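Local coordinates for protein lectin-related NK cell receptor LY49L1 (Mus musculus, PDB 3G8K) that serves as a natural killer cell receptor that probably recognises MHC class I, as Ly49 receptors do, here represented by its C-type lectin-like domain, at residues K9-Y14 against C18-M23. The protein carries 1 engineered substitution. Sequence-based numbering, arbitrary orientation.
Sequences KYWFCY and CYYFVM
Phe12 stands between Tyr19 and Phe21 on one face of the antiparallel hairpin formed by strands 10-14 and 17-21 of the C-type lectin-like domain. With chi1 at 61°, its CG sits between the backbone N and the carbonyl carbon, which carries the ring across toward the partner strand. Its CD1 meets Tyr19 CD1 at 3.5 Å, the two planes oblique, while Tyr19 CB lies over a ring face near the rim. On its other side CE2 reaches Phe21 CZ at 3.3 Å, arriving at the edge of the Phe21 ring; the two planes are inclined by 45°. Tyr10 extends the cluster, its CE2 3.8 Å from Phe21 CD1. Leu54 and Leu57 of helix 48-57 pack against Phe12, and Ile120 of strand 118-124, which pairs with strand 17-21, touches Tyr19 and Phe21.

The reverse face carries Trp11, Tyr20 and the cystine. Tyr20 CE2 lies over one face of the indole, 3.7 Å from Trp11 CD1, but the nearly parallel rings are slid apart and barely overlap. Cys13 SG and Cys18 SG are bonded with a chi3 of 104°, closing the hairpin at a non-hydrogen-bonded pair.

Between the faces, Phe12 N donates to Tyr19 O at 3.1 Å; the return bond from Tyr19 N is bent and weak. Water 1 bridges Tyr10 O and Phe21 N, and water 2 links Tyr14 O to Tyr19 OH, which also bonds Glu50. Strand 10-14 pairs antiparallel with a strand of the second subunit. A covalent clasp, aromatic packing and water bridges thus supplement sparse direct backbone bonding in this hairpin, whose first strand lies at the interface.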
loop_
_atom_site.group_PDB
_atom_site.type_symbol
_atom_site.label_atom_id
_atom_site.label_comp_id
_atom_site.label_asym_id
_atom_site.label_seq_id
_atom_site.Cartn_x
_atom_site.Cartn_y
_atom_site.Cartn_z
ATOM N N LYS A 9 -3.124 8.886 -6.374
ATOM C CA LYS A 9 -3.358 7.815 -7.368
ATOM C C LYS A 9 -3.012 6.419 -6.884
ATOM O O LYS A 9 -3.233 5.447 -7.606
ATOM C CB LYS A 9 -2.875 8.113 -8.835
ATOM C CG LYS A 9 -1.415 8.423 -9.030
ATOM C CD LYS A 9 -0.966 8.654 -10.538
ATOM C CE LYS A 9 -0.755 7.308 -11.379
ATOM N NZ LYS A 9 -0.034 7.410 -12.715
ATOM N N TYR A 10 -2.579 6.312 -5.614
ATOM C CA TYR A 10 -2.299 4.991 -5.030
ATOM C C TYR A 10 -3.303 4.688 -3.978
ATOM O O TYR A 10 -3.929 5.592 -3.466
ATOM C CB TYR A 10 -0.911 4.926 -4.407
ATOM C CG TYR A 10 -0.536 6.104 -3.537
ATOM C CD1 TYR A 10 0.210 7.152 -4.060
ATOM C CD2 TYR A 10 -0.884 6.142 -2.202
ATOM C CE1 TYR A 10 0.588 8.213 -3.244
ATOM C CE2 TYR A 10 -0.514 7.189 -1.377
ATOM C CZ TYR A 10 0.209 8.231 -1.910
ATOM O OH TYR A 10 0.569 9.291 -1.116
ATOM N N TRP A 11 -3.436 3.405 -3.594
ATOM C CA TRP A 11 -4.369 3.085 -2.541
ATOM C C TRP A 11 -4.020 1.706 -2.075
ATOM O O TRP A 11 -3.235 1.064 -2.672
ATOM C CB TRP A 11 -5.837 3.187 -3.020
ATOM C CG TRP A 11 -6.331 2.182 -4.106
ATOM C CD1 TRP A 11 -7.051 1.026 -3.904
ATOM C CD2 TRP A 11 -6.187 2.313 -5.545
ATOM N NE1 TRP A 11 -7.371 0.449 -5.113
ATOM C CE2 TRP A 11 -6.840 1.204 -6.132
ATOM C CE3 TRP A 11 -5.600 3.282 -6.387
ATOM C CZ2 TRP A 11 -6.889 1.013 -7.508
ATOM C CZ3 TRP A 11 -5.643 3.097 -7.729
ATOM C CH2 TRP A 11 -6.284 1.986 -8.292
ATOM N N PHE A 12 -4.564 1.256 -0.967
ATOM C CA PHE A 12 -4.253 -0.124 -0.604
ATOM C C PHE A 12 -5.394 -0.835 0.073
ATOM O O PHE A 12 -6.377 -0.191 0.390
ATOM C CB PHE A 12 -2.857 -0.246 0.049
ATOM C CG PHE A 12 -2.680 0.525 1.301
ATOM C CD1 PHE A 12 -3.208 0.031 2.521
ATOM C CD2 PHE A 12 -1.890 1.660 1.313
ATOM C CE1 PHE A 12 -3.023 0.751 3.764
ATOM C CE2 PHE A 12 -1.673 2.368 2.514
ATOM C CZ PHE A 12 -2.247 1.914 3.770
ATOM N N CYS A 13 -5.294 -2.163 0.156
ATOM C CA CYS A 13 -6.373 -2.968 0.636
ATOM C C CYS A 13 -5.828 -3.980 1.601
ATOM O O CYS A 13 -4.675 -4.377 1.519
ATOM C CB CYS A 13 -7.128 -3.650 -0.531
ATOM S SG CYS A 13 -7.746 -2.468 -1.816
ATOM N N TYR A 14 -6.680 -4.393 2.512
ATOM C CA TYR A 14 -6.300 -5.372 3.499
ATOM C C TYR A 14 -7.598 -6.141 3.804
ATOM O O TYR A 14 -8.515 -5.581 4.337
ATOM C CB TYR A 14 -5.714 -4.720 4.760
ATOM C CG TYR A 14 -5.322 -5.741 5.869
ATOM C CD1 TYR A 14 -4.398 -6.770 5.611
ATOM C CD2 TYR A 14 -5.850 -5.647 7.154
ATOM C CE1 TYR A 14 -4.005 -7.681 6.569
ATOM C CE2 TYR A 14 -5.474 -6.579 8.162
ATOM C CZ TYR A 14 -4.544 -7.593 7.858
ATOM O OH TYR A 14 -4.147 -8.528 8.872
ATOM N N CYS A 18 -10.478 -1.280 1.477
ATOM C CA CYS A 18 -9.402 -0.439 0.880
ATOM C C CYS A 18 -9.259 0.939 1.551
ATOM O O CYS A 18 -10.112 1.288 2.331
ATOM C CB CYS A 18 -9.649 -0.337 -0.590
ATOM S SG CYS A 18 -9.641 -2.031 -1.324
ATOM N N TYR A 19 -8.187 1.704 1.224
ATOM C CA TYR A 19 -7.741 2.892 1.924
ATOM C C TYR A 19 -7.277 3.857 0.874
ATOM O O TYR A 19 -6.406 3.533 0.070
ATOM C CB TYR A 19 -6.542 2.552 2.810
ATOM C CG TYR A 19 -6.902 1.440 3.839
ATOM C CD1 TYR A 19 -6.588 0.080 3.577
ATOM C CD2 TYR A 19 -7.549 1.755 5.019
ATOM C CE1 TYR A 19 -6.951 -0.972 4.525
ATOM C CE2 TYR A 19 -7.897 0.697 5.984
ATOM C CZ TYR A 19 -7.631 -0.627 5.663
ATOM O OH TYR A 19 -7.879 -1.625 6.603
ATOM N N TYR A 20 -7.826 5.046 0.918
ATOM C CA TYR A 20 -7.596 6.105 -0.153
ATOM C C TYR A 20 -7.132 7.367 0.584
ATOM O O TYR A 20 -7.478 7.541 1.736
ATOM C CB TYR A 20 -8.918 6.349 -0.925
ATOM C CG TYR A 20 -9.593 5.065 -1.425
ATOM C CD1 TYR A 20 -10.544 4.401 -0.654
ATOM C CD2 TYR A 20 -9.258 4.520 -2.655
ATOM C CE1 TYR A 20 -11.114 3.216 -1.114
ATOM C CE2 TYR A 20 -9.864 3.372 -3.123
ATOM C CZ TYR A 20 -10.743 2.710 -2.330
ATOM O OH TYR A 20 -11.329 1.600 -2.844
ATOM N N PHE A 21 -6.346 8.235 -0.103
ATOM C CA PHE A 21 -5.608 9.339 0.517
ATOM C C PHE A 21 -5.967 10.567 -0.258
ATOM O O PHE A 21 -5.844 10.535 -1.469
ATOM C CB PHE A 21 -4.035 9.115 0.523
ATOM C CG PHE A 21 -3.644 7.848 1.186
ATOM C CD1 PHE A 21 -3.736 6.647 0.479
ATOM C CD2 PHE A 21 -3.301 7.807 2.584
ATOM C CE1 PHE A 21 -3.484 5.403 1.113
ATOM C CE2 PHE A 21 -2.992 6.551 3.220
ATOM C CZ PHE A 21 -3.102 5.358 2.473
ATOM N N VAL A 22 -6.485 11.591 0.444
ATOM C CA VAL A 22 -6.736 12.965 -0.123
ATOM C C VAL A 22 -5.369 13.706 -0.310
ATOM O O VAL A 22 -4.395 13.451 0.440
ATOM C CB VAL A 22 -7.783 13.799 0.728
ATOM C CG1 VAL A 22 -8.143 15.120 0.060
ATOM C CG2 VAL A 22 -9.061 13.030 0.999
ATOM N N MET A 23 -5.238 14.568 -1.333
ATOM C CA MET A 23 -3.926 15.185 -1.609
ATOM C C MET A 23 -3.597 16.353 -0.672
ATOM O O MET A 23 -2.452 16.524 -0.253
ATOM C CB MET A 23 -3.825 15.674 -3.061
ATOM C CG MET A 23 -3.868 14.554 -4.011
ATOM S SD MET A 23 -3.413 15.043 -5.682
ATOM C CE MET A 23 -4.933 15.831 -6.197
HETATM O O HOH W 1 -6.032 7.296 -2.711
HETATM O O HOH W 2 -9.374 -4.406 6.859
#